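Local coordinates for C381 turret protein (Sulfolobus turreted icosahedral virus, PDB 4IND) that probably builds the pentameric turrets that project from the capsid of an archaeal virus, at residues A[69-74]-A[143-148]; A[82-87]-A[130-135]; A[274-279]-A[352-357]; A[302-307]-A[312-317]. All coordinates share one frame; numbering follows the deposited sequence.

Contact 1 of 4, residues A[69-74]-A[143-148]; sequences IIIDDE and FSLERV. With 2HP (dihydrogenphosphate ion), chain U.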
# COMPACT_ATOMS: atom_id res chain seq x y z
N ILE A 69 3.32 -23.24 -29.58
CA ILE A 69 2.58 -23.16 -28.34
C ILE A 69 1.52 -22.10 -28.57
O ILE A 69 1.81 -21.01 -29.06
CB ILE A 69 3.48 -22.79 -27.18
CG1 ILE A 69 4.48 -23.93 -26.92
CG2 ILE A 69 2.64 -22.54 -25.90
CD1 ILE A 69 5.60 -23.57 -25.96
N ILE A 70 0.27 -22.43 -28.25
CA ILE A 70 -0.85 -21.54 -28.47
C ILE A 70 -1.76 -21.57 -27.24
O ILE A 70 -2.25 -22.64 -26.86
CB ILE A 70 -1.67 -21.97 -29.72
CG1 ILE A 70 -0.79 -21.97 -30.99
CG2 ILE A 70 -2.84 -21.04 -29.93
CD1 ILE A 70 -1.58 -22.32 -32.27
N ILE A 71 -1.98 -20.41 -26.62
CA ILE A 71 -2.81 -20.35 -25.42
C ILE A 71 -3.96 -19.36 -25.57
O ILE A 71 -3.76 -18.16 -25.49
CB ILE A 71 -1.97 -19.94 -24.19
CG1 ILE A 71 -0.68 -20.76 -24.14
CG2 ILE A 71 -2.76 -20.14 -22.91
CD1 ILE A 71 0.33 -20.30 -23.05
N ASP A 72 -5.19 -19.86 -25.76
CA ASP A 72 -6.33 -18.94 -25.78
C ASP A 72 -7.20 -19.09 -24.54
O ASP A 72 -8.26 -18.46 -24.43
CB ASP A 72 -7.15 -19.07 -27.07
CG ASP A 72 -8.11 -20.24 -27.03
OD1 ASP A 72 -9.19 -20.17 -27.67
OD2 ASP A 72 -7.78 -21.24 -26.35
N ASP A 73 -6.75 -19.90 -23.59
CA ASP A 73 -7.52 -20.19 -22.38
C ASP A 73 -7.69 -18.96 -21.51
O ASP A 73 -6.89 -18.04 -21.57
CB ASP A 73 -6.79 -21.27 -21.56
CG ASP A 73 -6.65 -22.56 -22.31
OD1 ASP A 73 -5.88 -22.61 -23.31
OD2 ASP A 73 -7.29 -23.54 -21.88
N GLU A 74 -8.74 -18.96 -20.69
CA GLU A 74 -9.04 -17.82 -19.82
C GLU A 74 -8.11 -17.74 -18.60
O GLU A 74 -8.58 -17.85 -17.47
CB GLU A 74 -10.48 -17.89 -19.32
CG GLU A 74 -11.52 -18.06 -20.39
CD GLU A 74 -11.47 -16.97 -21.44
OE1 GLU A 74 -12.03 -17.19 -22.53
OE2 GLU A 74 -10.87 -15.90 -21.17
N PHE A 143 8.08 -24.51 -19.03
CA PHE A 143 7.30 -23.40 -19.56
C PHE A 143 6.65 -22.74 -18.37
O PHE A 143 5.94 -23.39 -17.60
CB PHE A 143 6.22 -23.90 -20.53
CG PHE A 143 5.44 -22.79 -21.20
CD1 PHE A 143 5.91 -22.17 -22.35
CD2 PHE A 143 4.23 -22.35 -20.64
CE1 PHE A 143 5.18 -21.15 -22.95
CE2 PHE A 143 3.50 -21.34 -21.23
CZ PHE A 143 3.96 -20.74 -22.40
N SER A 144 6.92 -21.44 -18.22
CA SER A 144 6.52 -20.66 -17.04
C SER A 144 5.74 -19.40 -17.44
O SER A 144 6.17 -18.63 -18.29
CB SER A 144 7.75 -20.27 -16.20
OG SER A 144 7.42 -19.28 -15.22
N LEU A 145 4.60 -19.20 -16.79
CA LEU A 145 3.77 -18.00 -16.97
C LEU A 145 3.70 -17.33 -15.62
O LEU A 145 3.17 -17.91 -14.68
CB LEU A 145 2.34 -18.42 -17.33
CG LEU A 145 1.99 -18.81 -18.75
CD1 LEU A 145 0.71 -19.68 -18.80
CD2 LEU A 145 1.77 -17.55 -19.55
N GLU A 146 4.22 -16.11 -15.50
CA GLU A 146 4.11 -15.43 -14.20
C GLU A 146 3.73 -13.98 -14.44
O GLU A 146 4.19 -13.36 -15.39
CB GLU A 146 5.41 -15.54 -13.38
CG GLU A 146 6.53 -14.62 -13.86
CD GLU A 146 7.51 -14.20 -12.74
OE1 GLU A 146 8.09 -15.08 -12.06
OE2 GLU A 146 7.72 -12.97 -12.57
N ARG A 147 2.88 -13.43 -13.58
CA ARG A 147 2.50 -12.04 -13.68
C ARG A 147 3.64 -11.18 -13.11
O ARG A 147 4.15 -11.44 -12.03
CB ARG A 147 1.19 -11.79 -12.92
CG ARG A 147 -0.01 -12.53 -13.56
CD ARG A 147 -1.32 -12.15 -12.90
NE ARG A 147 -1.50 -10.71 -12.97
CZ ARG A 147 -2.49 -10.06 -12.38
NH1 ARG A 147 -3.40 -10.72 -11.69
NH2 ARG A 147 -2.56 -8.73 -12.49
N VAL A 148 4.05 -10.16 -13.85
CA VAL A 148 5.12 -9.26 -13.37
C VAL A 148 4.49 -8.06 -12.66
O VAL A 148 3.32 -7.79 -12.83
CB VAL A 148 5.99 -8.79 -14.53
CG1 VAL A 148 6.64 -9.97 -15.21
CG2 VAL A 148 5.16 -8.04 -15.56
P 2HP U . 0.71 -7.58 -13.79
O1 2HP U . 0.55 -6.13 -14.16
O2 2HP U . -0.52 -8.17 -14.40
O3 2HP U . 0.71 -7.71 -12.23
O4 2HP U . 1.96 -8.27 -14.43

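Contact 2 of 4, residues A[82-87]-A[130-135]; sequences IRIKVY and YYIQLP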
# COMPACT_ATOMS: atom_id res chain seq x y z
N ILE A 82 6.74 -14.66 -19.79
CA ILE A 82 6.84 -16.08 -20.11
C ILE A 82 8.31 -16.45 -20.20
O ILE A 82 9.11 -15.73 -20.83
CB ILE A 82 6.14 -16.37 -21.43
CG1 ILE A 82 4.62 -16.30 -21.22
CG2 ILE A 82 6.55 -17.73 -21.99
CD1 ILE A 82 3.83 -16.33 -22.49
N ARG A 83 8.69 -17.55 -19.54
CA ARG A 83 10.02 -18.11 -19.71
C ARG A 83 9.88 -19.53 -20.24
O ARG A 83 9.16 -20.35 -19.67
CB ARG A 83 10.80 -18.07 -18.40
CG ARG A 83 11.25 -16.64 -17.99
CD ARG A 83 11.73 -16.60 -16.56
NE ARG A 83 10.64 -16.89 -15.64
CZ ARG A 83 10.81 -17.33 -14.40
NH1 ARG A 83 12.02 -17.55 -13.92
NH2 ARG A 83 9.75 -17.57 -13.64
N ILE A 84 10.57 -19.81 -21.34
CA ILE A 84 10.61 -21.18 -21.86
C ILE A 84 12.05 -21.67 -21.81
O ILE A 84 12.90 -21.14 -22.50
CB ILE A 84 10.13 -21.26 -23.31
CG1 ILE A 84 8.88 -20.40 -23.53
CG2 ILE A 84 9.82 -22.74 -23.69
CD1 ILE A 84 8.31 -20.45 -24.96
N LYS A 85 12.32 -22.70 -21.00
CA LYS A 85 13.68 -23.25 -20.96
C LYS A 85 13.80 -24.25 -22.08
O LYS A 85 13.04 -25.23 -22.15
CB LYS A 85 13.99 -23.95 -19.63
CG LYS A 85 15.47 -24.39 -19.56
CD LYS A 85 15.80 -25.19 -18.28
CE LYS A 85 15.80 -24.30 -17.05
NZ LYS A 85 16.85 -23.26 -17.12
N VAL A 86 14.74 -24.02 -22.98
CA VAL A 86 14.88 -24.95 -24.11
C VAL A 86 16.33 -25.39 -24.26
O VAL A 86 17.24 -24.80 -23.66
CB VAL A 86 14.41 -24.34 -25.46
CG1 VAL A 86 12.96 -23.91 -25.39
CG2 VAL A 86 15.31 -23.17 -25.85
N TYR A 87 16.55 -26.44 -25.05
CA TYR A 87 17.89 -26.90 -25.36
C TYR A 87 17.95 -27.24 -26.85
O TYR A 87 17.13 -28.01 -27.37
CB TYR A 87 18.28 -28.12 -24.51
CG TYR A 87 19.65 -28.65 -24.88
CD1 TYR A 87 20.80 -28.10 -24.32
CD2 TYR A 87 19.81 -29.70 -25.79
CE1 TYR A 87 22.05 -28.57 -24.65
CE2 TYR A 87 21.07 -30.18 -26.13
CZ TYR A 87 22.19 -29.61 -25.56
OH TYR A 87 23.46 -30.05 -25.88
N TYR A 130 -1.85 -16.22 -26.86
CA TYR A 130 -0.40 -16.37 -26.93
C TYR A 130 0.00 -17.34 -28.04
O TYR A 130 -0.64 -18.37 -28.25
CB TYR A 130 0.17 -16.85 -25.57
CG TYR A 130 1.67 -17.01 -25.65
CD1 TYR A 130 2.50 -15.90 -25.72
CD2 TYR A 130 2.26 -18.27 -25.72
CE1 TYR A 130 3.88 -16.03 -25.81
CE2 TYR A 130 3.65 -18.42 -25.84
CZ TYR A 130 4.45 -17.30 -25.87
OH TYR A 130 5.81 -17.43 -25.97
N TYR A 131 1.09 -17.04 -28.73
CA TYR A 131 1.52 -17.82 -29.89
C TYR A 131 3.03 -17.75 -30.07
O TYR A 131 3.59 -16.67 -30.12
CB TYR A 131 0.86 -17.27 -31.15
CG TYR A 131 1.29 -17.98 -32.44
CD1 TYR A 131 0.82 -19.23 -32.76
CD2 TYR A 131 2.14 -17.36 -33.34
CE1 TYR A 131 1.21 -19.86 -33.95
CE2 TYR A 131 2.52 -17.97 -34.51
CZ TYR A 131 2.06 -19.22 -34.82
OH TYR A 131 2.44 -19.84 -36.00
N ILE A 132 3.68 -18.90 -30.18
CA ILE A 132 5.09 -18.93 -30.57
C ILE A 132 5.40 -20.23 -31.31
O ILE A 132 4.89 -21.29 -30.96
CB ILE A 132 6.03 -18.73 -29.35
CG1 ILE A 132 7.48 -18.50 -29.80
CG2 ILE A 132 5.93 -19.91 -28.39
CD1 ILE A 132 8.40 -18.12 -28.63
N GLN A 133 6.23 -20.14 -32.34
CA GLN A 133 6.67 -21.33 -33.06
C GLN A 133 8.03 -21.77 -32.56
O GLN A 133 8.88 -20.95 -32.20
CB GLN A 133 6.74 -21.06 -34.57
CG GLN A 133 5.40 -20.84 -35.24
CD GLN A 133 5.50 -20.84 -36.75
OE1 GLN A 133 6.32 -21.56 -37.33
NE2 GLN A 133 4.70 -20.02 -37.40
N LEU A 134 8.24 -23.09 -32.55
CA LEU A 134 9.49 -23.68 -32.10
C LEU A 134 10.01 -24.59 -33.19
O LEU A 134 9.30 -25.49 -33.63
CB LEU A 134 9.25 -24.48 -30.81
CG LEU A 134 8.63 -23.68 -29.65
CD1 LEU A 134 8.19 -24.59 -28.51
CD2 LEU A 134 9.59 -22.61 -29.15
N PRO A 135 11.26 -24.38 -33.63
CA PRO A 135 11.83 -25.15 -34.74
C PRO A 135 12.27 -26.55 -34.34
O PRO A 135 12.52 -26.82 -33.16
CB PRO A 135 13.07 -24.32 -35.15
CG PRO A 135 13.47 -23.62 -33.89
CD PRO A 135 12.17 -23.31 -33.16

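Contact 3 of 4, residues A[274-279]-A[352-357]; sequences QSVTLS and IQLVAN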
# COMPACT_ATOMS: atom_id res chain seq x y z
N GLN A 274 15.15 34.35 -18.17
CA GLN A 274 14.91 34.55 -19.59
C GLN A 274 14.48 35.98 -19.82
O GLN A 274 13.53 36.45 -19.21
CB GLN A 274 13.82 33.59 -20.06
CG GLN A 274 13.40 33.78 -21.51
CD GLN A 274 14.50 33.41 -22.48
OE1 GLN A 274 15.14 32.37 -22.35
NE2 GLN A 274 14.73 34.27 -23.47
N SER A 275 15.18 36.68 -20.71
CA SER A 275 14.80 38.04 -21.06
C SER A 275 13.98 38.09 -22.33
O SER A 275 14.14 37.25 -23.22
CB SER A 275 16.03 38.94 -21.20
OG SER A 275 16.55 39.26 -19.93
N VAL A 276 13.09 39.07 -22.40
CA VAL A 276 12.25 39.28 -23.57
C VAL A 276 12.19 40.76 -23.85
O VAL A 276 11.90 41.56 -22.96
CB VAL A 276 10.84 38.73 -23.37
CG1 VAL A 276 9.96 39.10 -24.55
CG2 VAL A 276 10.88 37.22 -23.18
N THR A 277 12.48 41.13 -25.09
CA THR A 277 12.45 42.53 -25.48
C THR A 277 11.19 42.84 -26.27
O THR A 277 10.89 42.18 -27.27
CB THR A 277 13.68 42.92 -26.30
OG1 THR A 277 14.85 42.82 -25.47
CG2 THR A 277 13.56 44.33 -26.81
N LEU A 278 10.44 43.83 -25.80
CA LEU A 278 9.14 44.16 -26.37
C LEU A 278 9.21 45.47 -27.11
O LEU A 278 9.73 46.46 -26.60
CB LEU A 278 8.08 44.23 -25.27
CG LEU A 278 7.89 42.96 -24.43
CD1 LEU A 278 7.02 43.23 -23.21
CD2 LEU A 278 7.32 41.83 -25.27
N SER A 279 8.68 45.49 -28.33
CA SER A 279 8.72 46.70 -29.13
C SER A 279 7.44 46.91 -29.94
O SER A 279 7.50 47.22 -31.13
CB SER A 279 9.93 46.67 -30.06
OG SER A 279 9.95 45.48 -30.83
N ILE A 352 6.24 25.25 -21.10
CA ILE A 352 6.02 26.57 -20.51
C ILE A 352 6.38 27.64 -21.53
O ILE A 352 7.41 27.56 -22.18
CB ILE A 352 6.96 26.81 -19.33
CG1 ILE A 352 6.89 25.65 -18.35
CG2 ILE A 352 6.62 28.12 -18.63
CD1 ILE A 352 5.54 25.48 -17.74
N GLN A 353 5.54 28.67 -21.65
CA GLN A 353 5.86 29.82 -22.49
C GLN A 353 5.43 31.12 -21.82
O GLN A 353 4.57 31.14 -20.94
CB GLN A 353 5.21 29.69 -23.88
CG GLN A 353 3.69 29.76 -23.85
CD GLN A 353 3.06 29.50 -25.21
OE1 GLN A 353 3.68 28.89 -26.09
NE2 GLN A 353 1.83 29.98 -25.39
N LEU A 354 6.08 32.21 -22.21
CA LEU A 354 5.71 33.55 -21.75
C LEU A 354 5.12 34.32 -22.91
O LEU A 354 5.74 34.42 -23.98
CB LEU A 354 6.92 34.30 -21.21
CG LEU A 354 6.62 35.66 -20.60
CD1 LEU A 354 5.88 35.51 -19.28
CD2 LEU A 354 7.91 36.43 -20.38
N VAL A 355 3.92 34.85 -22.72
CA VAL A 355 3.29 35.65 -23.74
C VAL A 355 3.27 37.08 -23.22
O VAL A 355 2.76 37.34 -22.14
CB VAL A 355 1.86 35.17 -24.05
CG1 VAL A 355 1.23 36.04 -25.13
CG2 VAL A 355 1.88 33.71 -24.49
N ALA A 356 3.84 38.00 -23.98
CA ALA A 356 4.00 39.36 -23.50
C ALA A 356 3.78 40.34 -24.64
O ALA A 356 3.94 40.00 -25.81
CB ALA A 356 5.37 39.56 -22.88
N ASN A 357 3.42 41.57 -24.28
CA ASN A 357 3.22 42.62 -25.25
C ASN A 357 3.46 43.97 -24.59
O ASN A 357 3.29 44.12 -23.38
CB ASN A 357 1.82 42.54 -25.85
CG ASN A 357 1.69 43.33 -27.14
OD1 ASN A 357 2.63 44.00 -27.58
ND2 ASN A 357 0.52 43.25 -27.76

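Contact 4 of 4, residues A[302-307]-A[312-317]; sequences ASVSGL and TQCQLQ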
# COMPACT_ATOMS: atom_id res chain seq x y z
N ALA A 302 7.77 31.99 -9.78
CA ALA A 302 8.08 32.82 -10.93
C ALA A 302 8.01 34.29 -10.59
O ALA A 302 7.19 34.72 -9.76
CB ALA A 302 7.17 32.50 -12.11
N SER A 303 8.86 35.08 -11.22
CA SER A 303 8.90 36.51 -10.98
C SER A 303 9.34 37.22 -12.25
O SER A 303 10.10 36.67 -13.05
CB SER A 303 9.89 36.82 -9.86
OG SER A 303 9.81 38.17 -9.48
N VAL A 304 8.83 38.42 -12.46
CA VAL A 304 9.24 39.22 -13.62
C VAL A 304 9.72 40.58 -13.14
O VAL A 304 9.04 41.23 -12.35
CB VAL A 304 8.10 39.39 -14.63
CG1 VAL A 304 8.52 40.32 -15.77
CG2 VAL A 304 7.68 38.02 -15.19
N SER A 305 10.90 40.98 -13.59
CA SER A 305 11.41 42.31 -13.29
C SER A 305 11.39 43.12 -14.56
O SER A 305 11.48 42.58 -15.67
CB SER A 305 12.82 42.24 -12.73
OG SER A 305 13.69 41.61 -13.64
N GLY A 306 11.27 44.43 -14.40
CA GLY A 306 11.31 45.34 -15.53
C GLY A 306 9.94 45.75 -16.01
O GLY A 306 9.81 46.44 -17.01
N LEU A 307 8.90 45.30 -15.30
CA LEU A 307 7.54 45.70 -15.65
C LEU A 307 7.33 47.20 -15.47
O LEU A 307 7.70 47.76 -14.44
CB LEU A 307 6.53 44.94 -14.80
CG LEU A 307 6.35 43.47 -15.15
CD1 LEU A 307 5.28 42.83 -14.28
CD2 LEU A 307 6.03 43.32 -16.63
N THR A 312 1.77 45.79 -21.51
CA THR A 312 0.32 45.60 -21.50
C THR A 312 -0.08 44.15 -21.27
O THR A 312 -1.21 43.86 -20.87
CB THR A 312 -0.29 46.06 -22.82
OG1 THR A 312 0.28 45.30 -23.90
CG2 THR A 312 -0.03 47.54 -23.05
N GLN A 313 0.84 43.24 -21.55
CA GLN A 313 0.57 41.83 -21.34
C GLN A 313 1.82 41.10 -20.89
O GLN A 313 2.90 41.30 -21.43
CB GLN A 313 0.03 41.17 -22.61
CG GLN A 313 -0.20 39.66 -22.46
CD GLN A 313 -0.66 38.99 -23.76
OE1 GLN A 313 -0.37 39.48 -24.86
NE2 GLN A 313 -1.37 37.88 -23.63
N CYS A 314 1.66 40.25 -19.89
CA CYS A 314 2.77 39.45 -19.41
C CYS A 314 2.17 38.26 -18.68
O CYS A 314 1.90 38.34 -17.48
CB CYS A 314 3.67 40.29 -18.50
SG CYS A 314 5.21 39.44 -18.04
N GLN A 315 1.93 37.18 -19.43
CA GLN A 315 1.32 35.98 -18.88
C GLN A 315 2.24 34.78 -19.05
O GLN A 315 2.73 34.50 -20.15
CB GLN A 315 -0.01 35.70 -19.57
CG GLN A 315 -1.04 36.79 -19.35
CD GLN A 315 -2.28 36.59 -20.18
OE1 GLN A 315 -2.22 36.07 -21.29
NE2 GLN A 315 -3.43 36.99 -19.64
N LEU A 316 2.46 34.06 -17.95
CA LEU A 316 3.13 32.77 -18.00
C LEU A 316 2.06 31.72 -18.30
O LEU A 316 0.99 31.70 -17.66
CB LEU A 316 3.80 32.48 -16.66
CG LEU A 316 4.75 31.28 -16.64
CD1 LEU A 316 5.89 31.51 -17.62
CD2 LEU A 316 5.27 31.04 -15.24
N GLN A 317 2.34 30.86 -19.28
CA GLN A 317 1.39 29.82 -19.67
C GLN A 317 2.05 28.46 -19.70
O GLN A 317 3.26 28.35 -19.95
CB GLN A 317 0.80 30.14 -21.05
CG GLN A 317 0.30 31.55 -21.20
CD GLN A 317 -0.45 31.76 -22.49
OE1 GLN A 317 -0.04 31.28 -23.55
NE2 GLN A 317 -1.56 32.46 -22.41

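Contact 1 of 4, residues A[69-74]-A[143-148]
Phe143, Ile71 and Ile69 meet between the two facing sheets of a jelly roll, the first of the three such domains in this turret protein. Strand 67-71 lies in one sheet and strand 138-147 in the other. Their axes come within 11.8 Å of each other, and apolar side chains of the two strands meet between them. No hydrogen bond joins the two segments.

The ring of Phe143 is the main piece. Its CG is anti to the backbone N (chi1 -176°), which sends the ring into the gap toward both isoleucines. Ile71 comes from the opposite direction and sets its CD1 3.7 Å from Phe143 CZ, with CE2 of the same ring almost as near. Ile69 slides past the ring rather than meeting it head-on. Its CD1 lies 3.9 Å from Phe143 CE1, and its CG2 reaches the same ring carbon at 4.1 Å. Ile71 CD1 also touches Leu145 CD1 at 4.3 Å, so one methyl serves two residues of the opposite strand.

After strand 67-71 the chain turns acidic. Asp72 and Asp73 form salt bridges to Lys54 and Lys21 of a second subunit. At the far end of 143-148, Arg147 binds a dihydrogenphosphate ion, which is also bonded to Leu79 N and Arg172 NH2. The exact placing of the ion is doubtful, because it also lies too close to Val148 O. As modelled, O2 of the ion lies in the guanidinium plane, at its edge, and takes both Arg147 NE at 3.1 Å and Arg147 NH2 at 2.9 Å.

Contact 2 of 4, residues A[82-87]-A[130-135]
Ile82 lies over one face of the Tyr130 ring, between the two sheets of the first jelly roll. Strand 78-88 belongs to the four-stranded sheet and strand 130-134 is at the edge of the smaller one, as counted within this chain.

The two side chains come from opposite directions. The ring of Tyr130 stands with CG anti to the backbone N (chi1 180°) and turns a face to the isoleucine. Ile82 CD1 sits 3.5 Å from the ring centroid, 17° off the ring normal. This is a CH-pi contact, displaced slightly toward the rim, where Ile82 CD1 is 3.3 Å from Tyr130 CE1. The packing is tight at this point. The ring also meets Phe99, with the two planes steeply inclined.

Ile84 follows two residues on and points the same way. Its CD1 lies 4.0 Å from Tyr130 OH and 4.2 Å from Ile132 CG2. The hydroxyl is buried at this apolar boundary, and its polar need is met by a hydrogen bond with Asp120 OD2 of strand 114-124.

The alternate residues face the other way. Lys85 pairs with Glu115 and Glu117 and with Asp72 of a third subunit. Tyr131 stacks its ring on Tyr50 of a second subunit. That tyrosine is also tied to its own strand: Gln133 NE2 donates to Tyr131 OH at 2.7 Å, with the hydroxyl oxygen tilted 30° from the amide plane of Gln133.

Contact 3 of 4, residues A[274-279]-A[352-357]
Leu278 bridges the end of strand 266-278 to the end of strand 351-358, across the two sheets of the third jelly roll, the nucleoplasmin-like/VP domain. The strand axes approach to 7.7 Å.

From CB, Leu278 heads toward the opposite strand. CG lies anti to the carbonyl carbon (chi1 -58°), and this swings the branched end toward strand 351-358. CB and CG themselves stay back, and the branch ends make the contact. CD1 rests against the carbonyl of Asn357, 3.8 Å from Asn357 O, and also lies 4.0 Å from Ala356 CB. CD2 lies 3.8 Å from Ala356 CB and 3.9 Å from Ala356 O. Both leucine methyls therefore meet the one methyl of Ala356.

Two residues earlier on each strand, Val276 and Leu354 cross obliquely. Val276 CG2 meets Leu354 CD2 at 4.2 Å. Ser275 and Thr277, which alternate with Val276 and Leu278, are exposed, and their hydroxyls bond with those of Thr368 and Thr366 on strand 365-377. Gln274 folds back along its own strand, where its NE2 donates to Ser275 O at 3.0 Å.

No hydrogen bond crosses between the segments. The backbones of Val276 and Leu278 bond instead to Ile367 and Val365 within their own sheet. The two strands are therefore held face to face by apolar contact, which depends on shape and burial rather than on direction.

Contact 4 of 4, residues A[302-307]-A[312-317]
Ala302 faces Leu316 and Val304 faces Cys314, with CA atoms 8.6 and 8.7 Å apart, as two chain-adjacent strands run in different sheets of the third jelly roll. The short turn between them carries the chain from one sheet to the other. Gly306 in this turn has a positive phi (98°).

Cys314 is the centre of the contact. Its SG is anti to the backbone N (chi1 -172°) and lies 4.0 Å from Val304 CG2, with CG1 of that valine nearly as close. Leu307 reaches back from the turn and brings CD2 to 4.2 Å from Cys314 SG. Two residues before Val304, Ala302 CB meets Leu316 CD2 at 3.9 Å. On the other side of strand 311-319, Gln313 NE2 donates to Gln315 OE1 at 3.1 Å, from above the carbonyl plane of Gln315.

A classic beta bulge places Thr312 and Gln313 together opposite Asn357 of strand 351-358. Leu316 also packs on Val330 of strand 328-332 and Ile352 of strand 351-358, while Cys314 touches Ile367 of strand 365-377 in the facing sheet.

All four contacts join facing sheets and are mainly buried. In contacts 1 and 2 every touching residue is buried, while contacts 3 and 4 each include one partly exposed residue. Contacts 1 and 2 share the first jelly roll, with centres 11 Å apart. Their strands are neighbours in both sheets: Ile69 N lies 2.9 Å from Ile132 O, and Ser144 N lies 2.9 Å from Arg83 O. Contacts 3 and 4 share the third jelly roll, at the other side of the chain's centre. The chemistry differs. Contacts 1 and 2 use aromatic rings and border on other subunits. Contact 3 is aliphatic, contact 4 adds a cysteine sulfur, and neither touches another chain.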